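Local coordinates for protein putative histidinol-phosphate aminotransferase (Burkholderia pseudomallei, PDB 3P1T) that probably catalyses the pyridoxal-phosphate-dependent transfer of an amino group between L-histidinol phosphate and 2-oxoglutarate, a step in histidine biosynthesis, at residues Y173-F179 / E276-V280; L21-P27 / R314-R319; F196-L202 / A236-L241. Residue numbers count along the deposited sequence, not the author numbering.

Interaction 1 of 3, residues Y173-F179 / E276-V280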
ATOM      1  N   TYR A 173      17.442   9.987  -5.559  1.00 38.42           N
ATOM      2  CA  TYR A 173      18.821  10.080  -5.074  1.00 38.94           C
ATOM      3  C   TYR A 173      19.305  11.529  -4.859  1.00 42.44           C
ATOM      4  O   TYR A 173      20.500  11.715  -4.647  1.00 43.73           O
ATOM      5  CB  TYR A 173      19.767   9.349  -6.063  1.00 40.06           C
ATOM      6  CG  TYR A 173      19.491   7.857  -6.107  1.00 41.08           C
ATOM      7  CD1 TYR A 173      19.932   7.013  -5.087  1.00 43.07           C
ATOM      8  CD2 TYR A 173      18.681   7.310  -7.095  1.00 41.04           C
ATOM      9  CE1 TYR A 173      19.581   5.661  -5.061  1.00 44.30           C
ATOM     10  CE2 TYR A 173      18.363   5.951  -7.104  1.00 40.89           C
ATOM     11  CZ  TYR A 173      18.810   5.132  -6.082  1.00 48.95           C
ATOM     12  OH  TYR A 173      18.508   3.791  -6.096  1.00 51.76           O
ATOM     13  N   VAL A 174      18.403  12.528  -4.839  1.00 38.23           N
ATOM     14  CA  VAL A 174      18.764  13.951  -4.697  1.00 39.25           C
ATOM     15  C   VAL A 174      19.542  14.245  -3.376  1.00 46.07           C
ATOM     16  O   VAL A 174      20.365  15.156  -3.374  1.00 48.36           O
ATOM     17  CB  VAL A 174      17.520  14.876  -4.787  1.00 42.69           C
ATOM     18  CG1 VAL A 174      16.637  14.769  -3.538  1.00 42.55           C
ATOM     19  CG2 VAL A 174      17.919  16.329  -5.043  1.00 42.76           C
ATOM     20  N   ASP A 175      19.306  13.496  -2.283  1.00 42.05           N
ATOM     21  CA  ASP A 175      19.967  13.788  -1.003  1.00 42.40           C
ATOM     22  C   ASP A 175      21.520  13.542  -1.035  1.00 45.32           C
ATOM     23  O   ASP A 175      22.238  14.061  -0.172  1.00 44.55           O
ATOM     24  CB  ASP A 175      19.326  12.988   0.133  1.00 44.08           C
ATOM     25  CG  ASP A 175      18.132  13.679   0.807  1.00 58.58           C
ATOM     26  OD1 ASP A 175      17.761  14.811   0.373  1.00 59.00           O
ATOM     27  OD2 ASP A 175      17.614  13.127   1.808  1.00 63.60           O
ATOM     28  N   TYR A 176      22.029  12.846  -2.055  1.00 40.78           N
ATOM     29  CA  TYR A 176      23.462  12.630  -2.208  1.00 40.71           C
ATOM     30  C   TYR A 176      24.028  13.533  -3.310  1.00 44.37           C
ATOM     31  O   TYR A 176      25.194  13.368  -3.703  1.00 44.80           O
ATOM     32  CB  TYR A 176      23.738  11.152  -2.530  1.00 41.12           C
ATOM     33  CG  TYR A 176      23.090  10.198  -1.550  1.00 41.18           C
ATOM     34  CD1 TYR A 176      23.592  10.048  -0.255  1.00 43.55           C
ATOM     35  CD2 TYR A 176      21.962   9.468  -1.902  1.00 39.35           C
ATOM     36  CE1 TYR A 176      22.985   9.183   0.657  1.00 43.73           C
ATOM     37  CE2 TYR A 176      21.345   8.610  -0.999  1.00 38.89           C
ATOM     38  CZ  TYR A 176      21.865   8.461   0.274  1.00 48.93           C
ATOM     39  OH  TYR A 176      21.251   7.590   1.137  1.00 50.73           O
ATOM     40  N   SER A 177      23.206  14.475  -3.827  1.00 39.38           N
ATOM     41  CA  SER A 177      23.612  15.325  -4.936  1.00 39.62           C
ATOM     42  C   SER A 177      24.225  16.672  -4.478  1.00 48.97           C
ATOM     43  O   SER A 177      24.429  16.937  -3.277  1.00 50.37           O
ATOM     44  CB  SER A 177      22.434  15.594  -5.861  1.00 40.00           C
ATOM     45  OG  SER A 177      21.536  16.522  -5.278  1.00 46.45           O
ATOM     46  N   SER A 178      24.560  17.496  -5.489  1.00 46.81           N
ATOM     47  CA  SER A 178      25.163  18.822  -5.372  1.00 47.66           C
ATOM     48  C   SER A 178      24.100  19.909  -5.527  1.00 50.65           C
ATOM     49  O   SER A 178      24.422  21.091  -5.433  1.00 51.68           O
ATOM     50  CB  SER A 178      26.245  18.992  -6.440  1.00 52.04           C
ATOM     51  OG  SER A 178      27.125  17.882  -6.491  1.00 64.62           O
ATOM     52  N   PHE A 179      22.836  19.514  -5.770  1.00 45.64           N
ATOM     53  CA  PHE A 179      21.748  20.456  -6.012  1.00 45.25           C
ATOM     54  C   PHE A 179      20.609  20.289  -4.972  1.00 50.71           C
ATOM     55  O   PHE A 179      19.444  20.511  -5.292  1.00 50.66           O
ATOM     56  CB  PHE A 179      21.216  20.306  -7.458  1.00 45.60           C
ATOM     57  CG  PHE A 179      20.788  18.929  -7.932  1.00 44.45           C
ATOM     58  CD1 PHE A 179      19.465  18.511  -7.807  1.00 44.35           C
ATOM     59  CD2 PHE A 179      21.681  18.094  -8.596  1.00 44.63           C
ATOM     60  CE1 PHE A 179      19.057  17.267  -8.293  1.00 43.06           C
ATOM     61  CE2 PHE A 179      21.270  16.844  -9.073  1.00 45.39           C
ATOM     62  CZ  PHE A 179      19.962  16.441  -8.915  1.00 41.77           C
ATOM     63  N   GLU A 276      26.301  11.259  -8.448  1.00 40.98           N
ATOM     64  CA  GLU A 276      25.584  12.216  -7.613  1.00 39.01           C
ATOM     65  C   GLU A 276      24.648  11.468  -6.662  1.00 41.16           C
ATOM     66  O   GLU A 276      23.881  12.087  -5.943  1.00 40.41           O
ATOM     67  CB  GLU A 276      24.815  13.199  -8.496  1.00 39.82           C
ATOM     68  CG  GLU A 276      25.682  14.252  -9.146  1.00 44.88           C
ATOM     69  CD  GLU A 276      26.007  15.378  -8.197  1.00 72.64           C
ATOM     70  OE1 GLU A 276      25.187  16.319  -8.109  1.00 73.92           O
ATOM     71  OE2 GLU A 276      27.057  15.307  -7.518  1.00 74.73           O
ATOM     72  N   ALA A 277      24.721  10.136  -6.651  1.00 38.49           N
ATOM     73  CA  ALA A 277      23.878   9.282  -5.801  1.00 37.99           C
ATOM     74  C   ALA A 277      24.748   8.524  -4.772  1.00 42.76           C
ATOM     75  O   ALA A 277      25.922   8.845  -4.660  1.00 43.93           O
ATOM     76  CB  ALA A 277      23.097   8.319  -6.667  1.00 37.62           C
ATOM     77  N   ASN A 278      24.192   7.537  -4.033  1.00 37.46           N
ATOM     78  CA  ASN A 278      24.902   6.780  -2.992  1.00 37.38           C
ATOM     79  C   ASN A 278      25.561   5.491  -3.535  1.00 42.29           C
ATOM     80  O   ASN A 278      25.678   4.496  -2.817  1.00 43.02           O
ATOM     81  CB  ASN A 278      23.922   6.418  -1.854  1.00 36.83           C
ATOM     82  CG  ASN A 278      22.688   5.658  -2.265  1.00 55.77           C
ATOM     83  OD1 ASN A 278      22.316   5.572  -3.445  1.00 48.53           O
ATOM     84  ND2 ASN A 278      21.989   5.141  -1.283  1.00 50.83           N
ATOM     85  N   PHE A 279      26.032   5.526  -4.778  1.00 38.67           N
ATOM     86  CA  PHE A 279      26.643   4.377  -5.436  1.00 38.12           C
ATOM     87  C   PHE A 279      27.582   4.841  -6.522  1.00 42.94           C
ATOM     88  O   PHE A 279      27.561   6.025  -6.851  1.00 41.90           O
ATOM     89  CB  PHE A 279      25.544   3.461  -6.034  1.00 38.81           C
ATOM     90  CG  PHE A 279      24.619   4.145  -7.015  1.00 39.37           C
ATOM     91  CD1 PHE A 279      25.035   4.422  -8.313  1.00 42.94           C
ATOM     92  CD2 PHE A 279      23.343   4.529  -6.637  1.00 40.36           C
ATOM     93  CE1 PHE A 279      24.199   5.101  -9.201  1.00 43.30           C
ATOM     94  CE2 PHE A 279      22.494   5.172  -7.541  1.00 42.60           C
ATOM     95  CZ  PHE A 279      22.926   5.452  -8.815  1.00 41.16           C
ATOM     96  N   VAL A 280      28.363   3.916  -7.127  1.00 40.76           N
ATOM     97  CA  VAL A 280      29.255   4.243  -8.250  1.00 41.07           C
ATOM     98  C   VAL A 280      29.101   3.175  -9.342  1.00 45.39           C
ATOM     99  O   VAL A 280      28.992   1.978  -9.025  1.00 44.99           O
ATOM    100  CB  VAL A 280      30.749   4.433  -7.869  1.00 45.27           C
ATOM    101  CG1 VAL A 280      30.971   5.727  -7.086  1.00 44.98           C
ATOM    102  CG2 VAL A 280      31.320   3.220  -7.131  1.00 45.46           C
TER
HETATM  103  O   HOH W   1      27.189  15.161  -4.533  1.00 39.04           O
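Two carbonyl oxygens face each other unusually closely here: Tyr176 O lies 2.9 Å from Glu276 O, and as both are acceptors no hydrogen bond joins them. Arg258 from helix 244-267 bonds to Tyr176 O, and water 1 donates to Tyr176 O (2.8 Å) and to Glu276 OE2 (3.0 Å). The contact joins the large and small domains of a fold-type I aminotransferase, through the loop after strand 166-170 and the start of strand 279-283. Phe279 presents its edge to the Tyr173 face (edge-to-face, centroids 5.2 Å apart, planes at 87°). The Tyr173 hydroxyl bonds to Asn24; its place after strand 166-170, near a bound tartrate, is consistent with the tyrosine lining the cofactor pocket in relatives. Asn278 CB sits over the Tyr176 ring, 3.5 Å from its centroid and 11° off the normal, a CH-pi contact. The Glu276 carboxylate grips Ser178 twice: Ser178 N donates to Glu276 OE1 at 2.9 Å, and Ser178 OG to Glu276 OE2 at 2.8 Å.

Interaction 2 of 3, residues L21-P27 / R314-R319; sequences LAFNENP and RISIGR. With TLA (L(+)-tartaric acid), chain F.
Segment 314-319 runs extended, as the end of strand 312-316 and then loop, while irregular segment 21-27 bows over it. Leu21 CA lies 4.5 Å from Ser316 CA and Pro27 CA 5.5 Å from Gly318 CA; Asn24 takes the left-handed conformation (phi/psi 57/35). Ser316 N donates to Leu21 O (3.0 Å, 172°). This N-terminal loop meeting a small-domain strand probably lines the active-site cleft of a fold-type I aminotransferase. Ser316 OG (chi1 m) donates to Asn24 OD1 at 2.7 Å. Arg314 (chi1-chi3 t, t, p) lays one guanidinium face against Asn24 ND2, bonds weakly through NH2 to Ala22 O (2.7 Å, 124°), and donates from NH1 to O41 (2.6 Å) of a tartrate probably from the crystallisation liquor, resembling the arginine that holds the substrate carboxylate in relatives. Leu21 (m, t) fills the space beside Gly318, where a CB would come 2.8 Å from Leu21 CD2. Poorly ordered Arg319, salt-bridged to Glu321, donates from NE to Pro27 O at 3.0 Å.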
ATOM      1  N   LEU A  21      26.149  -4.519  -0.902  1.00 47.69           N
ATOM      2  CA  LEU A  21      26.279  -3.201  -1.498  1.00 45.39           C
ATOM      3  C   LEU A  21      25.622  -3.276  -2.863  1.00 47.41           C
ATOM      4  O   LEU A  21      26.244  -2.929  -3.868  1.00 46.96           O
ATOM      5  CB  LEU A  21      27.778  -2.789  -1.587  1.00 45.62           C
ATOM      6  CG  LEU A  21      28.680  -2.900  -0.355  1.00 49.45           C
ATOM      7  CD1 LEU A  21      30.132  -2.810  -0.751  1.00 49.63           C
ATOM      8  CD2 LEU A  21      28.369  -1.835   0.665  1.00 49.91           C
ATOM      9  N   ALA A  22      24.383  -3.804  -2.917  1.00 43.58           N
ATOM     10  CA  ALA A  22      23.694  -4.040  -4.189  1.00 42.74           C
ATOM     11  C   ALA A  22      22.337  -3.326  -4.328  1.00 46.01           C
ATOM     12  O   ALA A  22      21.875  -3.204  -5.465  1.00 45.43           O
ATOM     13  CB  ALA A  22      23.465  -5.538  -4.362  1.00 43.33           C
ATOM     14  N   PHE A  23      21.672  -2.905  -3.214  1.00 42.33           N
ATOM     15  CA  PHE A  23      20.318  -2.332  -3.331  1.00 40.86           C
ATOM     16  C   PHE A  23      20.205  -0.877  -2.879  1.00 46.33           C
ATOM     17  O   PHE A  23      19.076  -0.385  -2.758  1.00 46.17           O
ATOM     18  CB  PHE A  23      19.305  -3.162  -2.536  1.00 41.67           C
ATOM     19  CG  PHE A  23      19.260  -4.582  -3.016  1.00 43.13           C
ATOM     20  CD1 PHE A  23      18.694  -4.897  -4.244  1.00 45.91           C
ATOM     21  CD2 PHE A  23      19.825  -5.605  -2.266  1.00 45.45           C
ATOM     22  CE1 PHE A  23      18.709  -6.207  -4.721  1.00 45.99           C
ATOM     23  CE2 PHE A  23      19.812  -6.922  -2.733  1.00 47.37           C
ATOM     24  CZ  PHE A  23      19.259  -7.210  -3.959  1.00 44.54           C
ATOM     25  N   ASN A  24      21.343  -0.169  -2.712  1.00 43.80           N
ATOM     26  CA  ASN A  24      21.393   1.259  -2.361  1.00 44.15           C
ATOM     27  C   ASN A  24      20.639   1.542  -1.052  1.00 48.74           C
ATOM     28  O   ASN A  24      20.032   2.611  -0.906  1.00 50.37           O
ATOM     29  CB  ASN A  24      20.813   2.137  -3.507  1.00 43.25           C
ATOM     30  CG  ASN A  24      21.560   2.046  -4.807  1.00 52.22           C
ATOM     31  OD1 ASN A  24      22.777   1.802  -4.860  1.00 52.81           O
ATOM     32  ND2 ASN A  24      20.846   2.276  -5.888  1.00 32.39           N
ATOM     33  N   GLU A  25      20.695   0.598  -0.098  1.00 42.74           N
ATOM     34  CA  GLU A  25      20.011   0.767   1.182  1.00 42.28           C
ATOM     35  C   GLU A  25      20.828   1.663   2.121  1.00 47.98           C
ATOM     36  O   GLU A  25      22.053   1.788   1.962  1.00 49.41           O
ATOM     37  CB  GLU A  25      19.763  -0.609   1.836  1.00 43.48           C
ATOM     38  CG  GLU A  25      18.789  -1.515   1.084  1.00 45.09           C
ATOM     39  CD  GLU A  25      18.935  -3.002   1.355  1.00 56.49           C
ATOM     40  OE1 GLU A  25      20.086  -3.488   1.417  1.00 54.11           O
ATOM     41  OE2 GLU A  25      17.896  -3.696   1.433  1.00 52.80           O
ATOM     42  N   ASN A  26      20.151   2.302   3.095  1.00 44.20           N
ATOM     43  CA  ASN A  26      20.835   3.087   4.136  1.00 44.04           C
ATOM     44  C   ASN A  26      21.504   2.059   5.060  1.00 46.94           C
ATOM     45  O   ASN A  26      20.786   1.189   5.564  1.00 45.48           O
ATOM     46  CB  ASN A  26      19.863   4.031   4.858  1.00 39.41           C
ATOM     47  CG  ASN A  26      20.486   4.882   5.929  1.00 53.88           C
ATOM     48  OD1 ASN A  26      21.292   4.430   6.742  1.00 51.56           O
ATOM     49  ND2 ASN A  26      20.061   6.124   6.010  1.00 45.94           N
ATOM     50  N   PRO A  27      22.858   2.051   5.212  1.00 44.13           N
ATOM     51  CA  PRO A  27      23.507   0.965   5.969  1.00 44.26           C
ATOM     52  C   PRO A  27      23.530   1.167   7.480  1.00 50.93           C
ATOM     53  O   PRO A  27      23.920   0.241   8.208  1.00 52.07           O
ATOM     54  CB  PRO A  27      24.933   0.991   5.428  1.00 46.43           C
ATOM     55  CG  PRO A  27      25.179   2.414   5.111  1.00 50.74           C
ATOM     56  CD  PRO A  27      23.866   2.959   4.622  1.00 45.96           C
ATOM     57  N   ARG A 314      27.109  -1.825 -10.462  1.00 40.68           N
ATOM     58  CA  ARG A 314      26.714  -0.700  -9.628  1.00 39.52           C
ATOM     59  C   ARG A 314      27.023  -1.087  -8.201  1.00 43.84           C
ATOM     60  O   ARG A 314      26.421  -2.020  -7.661  1.00 42.70           O
ATOM     61  CB  ARG A 314      25.227  -0.323  -9.837  1.00 37.17           C
ATOM     62  CG  ARG A 314      24.844   1.015  -9.201  1.00 41.62           C
ATOM     63  CD  ARG A 314      23.346   1.163  -9.016  1.00 42.92           C
ATOM     64  NE  ARG A 314      22.858   0.216  -8.017  1.00 36.50           N
ATOM     65  CZ  ARG A 314      21.616  -0.227  -7.950  1.00 49.02           C
ATOM     66  NH1 ARG A 314      20.713   0.181  -8.828  1.00 43.66           N
ATOM     67  NH2 ARG A 314      21.269  -1.104  -7.020  1.00 38.08           N
ATOM     68  N   ILE A 315      28.029  -0.435  -7.623  1.00 41.67           N
ATOM     69  CA  ILE A 315      28.480  -0.696  -6.254  1.00 40.87           C
ATOM     70  C   ILE A 315      27.883   0.352  -5.318  1.00 46.03           C
ATOM     71  O   ILE A 315      28.156   1.545  -5.493  1.00 45.68           O
ATOM     72  CB  ILE A 315      30.040  -0.700  -6.181  1.00 43.83           C
ATOM     73  CG1 ILE A 315      30.666  -1.677  -7.207  1.00 43.32           C
ATOM     74  CG2 ILE A 315      30.492  -0.982  -4.743  1.00 44.70           C
ATOM     75  CD1 ILE A 315      32.179  -1.614  -7.319  1.00 53.85           C
ATOM     76  N   SER A 316      27.093  -0.073  -4.322  1.00 43.25           N
ATOM     77  CA  SER A 316      26.549   0.880  -3.351  1.00 42.78           C
ATOM     78  C   SER A 316      27.640   1.303  -2.350  1.00 48.66           C
ATOM     79  O   SER A 316      28.663   0.613  -2.209  1.00 50.61           O
ATOM     80  CB  SER A 316      25.348   0.292  -2.621  1.00 44.14           C
ATOM     81  OG  SER A 316      24.324  -0.030  -3.544  1.00 51.25           O
ATOM     82  N   ILE A 317      27.452   2.465  -1.707  1.00 43.54           N
ATOM     83  CA  ILE A 317      28.384   2.968  -0.700  1.00 43.08           C
ATOM     84  C   ILE A 317      27.753   2.681   0.665  1.00 48.29           C
ATOM     85  O   ILE A 317      26.698   3.253   0.991  1.00 47.18           O
ATOM     86  CB  ILE A 317      28.720   4.471  -0.927  1.00 44.74           C
ATOM     87  CG1 ILE A 317      29.258   4.757  -2.353  1.00 43.97           C
ATOM     88  CG2 ILE A 317      29.617   5.022   0.158  1.00 43.90           C
ATOM     89  CD1 ILE A 317      30.493   3.971  -2.817  1.00 41.32           C
ATOM     90  N   GLY A 318      28.361   1.749   1.407  1.00 46.00           N
ATOM     91  CA  GLY A 318      27.882   1.344   2.729  1.00 46.90           C
ATOM     92  C   GLY A 318      28.660   2.000   3.849  1.00 53.93           C
ATOM     93  O   GLY A 318      29.205   3.092   3.664  1.00 54.46           O
ATOM     94  N   ARG A 319      28.738   1.341   5.014  1.00 51.80           N
ATOM     95  CA  ARG A 319      29.573   1.866   6.100  1.00 53.23           C
ATOM     96  C   ARG A 319      31.076   1.671   5.752  1.00 55.53           C
ATOM     97  O   ARG A 319      31.418   0.921   4.836  1.00 53.77           O
ATOM     98  CB  ARG A 319      29.222   1.202   7.437  1.00 58.58           C
ATOM     99  CG  ARG A 319      28.023   1.807   8.153  1.00 76.49           C
ATOM    100  CD  ARG A 319      27.521   0.905   9.269  1.00 98.67           C
ATOM    101  NE  ARG A 319      26.819  -0.267   8.729  1.00118.05           N
ATOM    102  CZ  ARG A 319      27.324  -1.496   8.660  1.00138.00           C
ATOM    103  NH1 ARG A 319      28.532  -1.753   9.145  1.00125.99           N
ATOM    104  NH2 ARG A 319      26.610  -2.485   8.135  1.00127.75           N
TER
HETATM  105  O1  TLA F 343      14.746   2.591  -5.540  1.00 80.56           O
HETATM  106  C1  TLA F 343      15.534   2.059  -6.309  1.00 77.72           C
HETATM  107  C2  TLA F 343      15.512   0.458  -6.671  1.00 74.93           C
HETATM  108  O2  TLA F 343      14.285  -0.543  -6.512  1.00 73.77           O
HETATM  109  C3  TLA F 343      16.823  -0.143  -5.870  1.00 73.09           C
HETATM  110  O3  TLA F 343      16.688  -0.796  -4.438  1.00 74.88           O
HETATM  111  C4  TLA F 343      17.777  -0.852  -6.991  1.00 69.56           C
HETATM  112  O4  TLA F 343      18.080  -2.094  -6.533  1.00 68.10           O
HETATM  113  O41 TLA F 343      18.168  -0.191  -8.286  1.00 68.57           O

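Interaction 3 of 3, residues F196-L202 / A236-L241; sequences FSKSYGL and ALEAAL
A tight loop, 196-202, presents three side chains to one face of a helix, 236-241. The loop curls back: Lys198 to Gly201 form a type I turn (Gly201 N to Lys198 O 2.8 Å), Gly201 has positive phi (67°), and Leu202 N bonds to Phe196 O at 2.9 Å. Sequence and geometry fit the lysine loop of this aminotransferase family, in which Lys198 probably carries the cofactor. Nearest CA pairs are Tyr200 with Ala240 (6.2 Å) and Leu202 with Leu237 (7.6 Å). The main bump is Leu202 (m, t), whose CD1 enters the shallow hollow bounded by Ala236, Leu237 and Ala240, 3.8 Å from both Ala240 CB and Leu237 CA. Leu237 (t, p) sends CD1 over the Phe196 face, a CH-pi contact 3.6 Å from the ring centroid and 8° off its normal. Phe196 and Tyr200 both have chi1 m; Leu241 (m, t) rests against both rings, CD2 3.9 Å from Phe196 CE1 and 4.0 Å from Tyr200 CE2. The loop links strands 190-195 and 208-211 of the seven-stranded sheet; helix 52-64 packs on Phe196 and Leu241, its His63 bonding the Tyr200 hydroxyl, helix 32-41 touches Ala236, and Ile45 of the second subunit packs on Leu202.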
ATOM      1  N   PHE A 196      11.517   7.855   0.477  1.00 34.58           N
ATOM      2  CA  PHE A 196      11.950   7.811   1.874  1.00 34.48           C
ATOM      3  C   PHE A 196      12.771   6.538   2.112  1.00 40.52           C
ATOM      4  O   PHE A 196      13.118   6.219   3.255  1.00 41.75           O
ATOM      5  CB  PHE A 196      10.746   7.903   2.850  1.00 36.02           C
ATOM      6  CG  PHE A 196       9.952   9.187   2.715  1.00 36.89           C
ATOM      7  CD1 PHE A 196      10.478  10.404   3.151  1.00 40.14           C
ATOM      8  CD2 PHE A 196       8.703   9.189   2.115  1.00 37.45           C
ATOM      9  CE1 PHE A 196       9.779  11.599   2.962  1.00 41.09           C
ATOM     10  CE2 PHE A 196       7.997  10.384   1.941  1.00 40.85           C
ATOM     11  CZ  PHE A 196       8.538  11.581   2.366  1.00 39.68           C
ATOM     12  N   SER A 197      13.122   5.839   1.020  1.00 37.18           N
ATOM     13  CA  SER A 197      13.817   4.553   1.056  1.00 37.52           C
ATOM     14  C   SER A 197      15.347   4.660   1.267  1.00 44.58           C
ATOM     15  O   SER A 197      15.953   3.706   1.791  1.00 44.70           O
ATOM     16  CB  SER A 197      13.564   3.782  -0.240  1.00 38.63           C
ATOM     17  OG  SER A 197      12.223   3.327  -0.353  1.00 41.89           O
ATOM     18  N   LYS A 198      15.979   5.782   0.865  1.00 41.83           N
ATOM     19  CA  LYS A 198      17.439   5.848   0.927  1.00 41.53           C
ATOM     20  C   LYS A 198      17.875   6.638   2.153  1.00 46.59           C
ATOM     21  O   LYS A 198      17.867   6.078   3.243  1.00 47.98           O
ATOM     22  CB  LYS A 198      18.029   6.444  -0.377  1.00 43.52           C
ATOM     23  CG  LYS A 198      17.432   5.888  -1.684  1.00 47.84           C
ATOM     24  CD  LYS A 198      17.460   4.354  -1.811  1.00 48.47           C
ATOM     25  CE  LYS A 198      16.760   3.877  -3.052  1.00 45.32           C
ATOM     26  NZ  LYS A 198      16.532   2.416  -2.992  1.00 42.80           N
ATOM     27  N   SER A 199      18.244   7.913   1.989  1.00 42.14           N
ATOM     28  CA  SER A 199      18.698   8.809   3.044  1.00 42.12           C
ATOM     29  C   SER A 199      17.829   8.757   4.311  1.00 45.34           C
ATOM     30  O   SER A 199      18.385   8.870   5.407  1.00 46.86           O
ATOM     31  CB  SER A 199      18.712  10.235   2.516  1.00 46.09           C
ATOM     32  OG  SER A 199      17.593  10.480   1.676  1.00 55.62           O
ATOM     33  N   TYR A 200      16.482   8.594   4.167  1.00 38.58           N
ATOM     34  CA  TYR A 200      15.529   8.564   5.284  1.00 37.37           C
ATOM     35  C   TYR A 200      15.476   7.180   5.973  1.00 41.81           C
ATOM     36  O   TYR A 200      14.925   7.080   7.072  1.00 41.86           O
ATOM     37  CB  TYR A 200      14.126   8.965   4.813  1.00 36.78           C
ATOM     38  CG  TYR A 200      13.993  10.441   4.511  1.00 37.50           C
ATOM     39  CD1 TYR A 200      14.325  10.949   3.256  1.00 37.81           C
ATOM     40  CD2 TYR A 200      13.509  11.335   5.476  1.00 39.17           C
ATOM     41  CE1 TYR A 200      14.184  12.309   2.965  1.00 37.31           C
ATOM     42  CE2 TYR A 200      13.366  12.699   5.196  1.00 40.49           C
ATOM     43  CZ  TYR A 200      13.705  13.182   3.937  1.00 47.86           C
ATOM     44  OH  TYR A 200      13.562  14.523   3.650  1.00 49.27           O
ATOM     45  N   GLY A 201      16.045   6.155   5.333  1.00 37.24           N
ATOM     46  CA  GLY A 201      16.137   4.795   5.862  1.00 36.66           C
ATOM     47  C   GLY A 201      14.848   4.004   6.042  1.00 40.14           C
ATOM     48  O   GLY A 201      14.787   3.124   6.908  1.00 39.46           O
ATOM     49  N   LEU A 202      13.834   4.239   5.193  1.00 36.40           N
ATOM     50  CA  LEU A 202      12.576   3.487   5.277  1.00 35.63           C
ATOM     51  C   LEU A 202      12.364   2.580   4.043  1.00 41.07           C
ATOM     52  O   LEU A 202      11.219   2.375   3.642  1.00 42.14           O
ATOM     53  CB  LEU A 202      11.384   4.448   5.431  1.00 35.00           C
ATOM     54  CG  LEU A 202      11.436   5.488   6.553  1.00 39.10           C
ATOM     55  CD1 LEU A 202      10.169   6.280   6.580  1.00 38.09           C
ATOM     56  CD2 LEU A 202      11.638   4.843   7.895  1.00 41.25           C
ATOM     57  N   ALA A 236       6.084   5.631  11.613  1.00 36.24           N
ATOM     58  CA  ALA A 236       7.474   5.445  11.221  1.00 35.71           C
ATOM     59  C   ALA A 236       7.954   6.673  10.433  1.00 42.80           C
ATOM     60  O   ALA A 236       8.924   7.336  10.848  1.00 43.92           O
ATOM     61  CB  ALA A 236       7.625   4.176  10.403  1.00 34.71           C
ATOM     62  N   LEU A 237       7.204   7.029   9.361  1.00 38.58           N
ATOM     63  CA  LEU A 237       7.486   8.171   8.502  1.00 38.26           C
ATOM     64  C   LEU A 237       7.550   9.462   9.319  1.00 46.13           C
ATOM     65  O   LEU A 237       8.510  10.236   9.158  1.00 47.15           O
ATOM     66  CB  LEU A 237       6.437   8.292   7.391  1.00 37.23           C
ATOM     67  CG  LEU A 237       6.575   9.498   6.464  1.00 41.77           C
ATOM     68  CD1 LEU A 237       7.880   9.480   5.733  1.00 42.30           C
ATOM     69  CD2 LEU A 237       5.445   9.564   5.496  1.00 42.74           C
ATOM     70  N   GLU A 238       6.568   9.665  10.220  1.00 42.32           N
ATOM     71  CA  GLU A 238       6.516  10.846  11.071  1.00 43.25           C
ATOM     72  C   GLU A 238       7.822  11.025  11.878  1.00 50.95           C
ATOM     73  O   GLU A 238       8.339  12.141  11.937  1.00 51.79           O
ATOM     74  CB  GLU A 238       5.331  10.749  12.012  1.00 44.41           C
ATOM     75  CG  GLU A 238       5.146  11.985  12.857  1.00 49.70           C
ATOM     76  CD  GLU A 238       3.923  11.948  13.735  1.00 62.01           C
ATOM     77  OE1 GLU A 238       3.632  10.873  14.314  1.00 38.11           O
ATOM     78  OE2 GLU A 238       3.262  13.007  13.853  1.00 60.45           O
ATOM     79  N   ALA A 239       8.351   9.930  12.466  1.00 48.09           N
ATOM     80  CA  ALA A 239       9.586   9.926  13.244  1.00 48.67           C
ATOM     81  C   ALA A 239      10.798  10.149  12.348  1.00 53.13           C
ATOM     82  O   ALA A 239      11.718  10.850  12.755  1.00 53.53           O
ATOM     83  CB  ALA A 239       9.726   8.614  13.995  1.00 49.35           C
ATOM     84  N   ALA A 240      10.785   9.591  11.119  1.00 48.93           N
ATOM     85  CA  ALA A 240      11.891   9.739  10.168  1.00 48.29           C
ATOM     86  C   ALA A 240      12.044  11.186   9.684  1.00 55.10           C
ATOM     87  O   ALA A 240      13.149  11.575   9.290  1.00 57.71           O
ATOM     88  CB  ALA A 240      11.689   8.823   8.972  1.00 47.44           C
ATOM     89  N   LEU A 241      10.963  11.980   9.728  1.00 50.73           N
ATOM     90  CA  LEU A 241      10.990  13.373   9.287  1.00 50.89           C
ATOM     91  C   LEU A 241      11.593  14.273  10.363  1.00 58.96           C
ATOM     92  O   LEU A 241      12.155  15.324  10.043  1.00 58.95           O
ATOM     93  CB  LEU A 241       9.593  13.873   8.898  1.00 50.22           C
ATOM     94  CG  LEU A 241       8.872  13.153   7.758  1.00 52.35           C
ATOM     95  CD1 LEU A 241       7.496  13.689   7.612  1.00 52.80           C
ATOM     96  CD2 LEU A 241       9.610  13.273   6.442  1.00 50.72           C
TER

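In the fold
The contacts are nested along the chain: interaction 3 lies inside the loop closed by interaction 1, which lies inside that closed by interaction 2. The centres of interactions 1 and 2 are about 12 Å apart, and they share the small-domain sheet, where strands 279-283 and 312-316 are neighbours (Val280 N to Ile315 O 2.9 Å). Interaction 3, about 17 Å from the centre of either, sits by the seven-stranded sheet and reaches interaction 1 through Asp175 OD2 and Ser199 OG, 2.6 Å apart. Tyr173, Arg314 and Lys198, one from each contact, all approach the tartrate, so segments distant in sequence converge on the probable active-site cleft; the second subunit touches interactions 2 and 3.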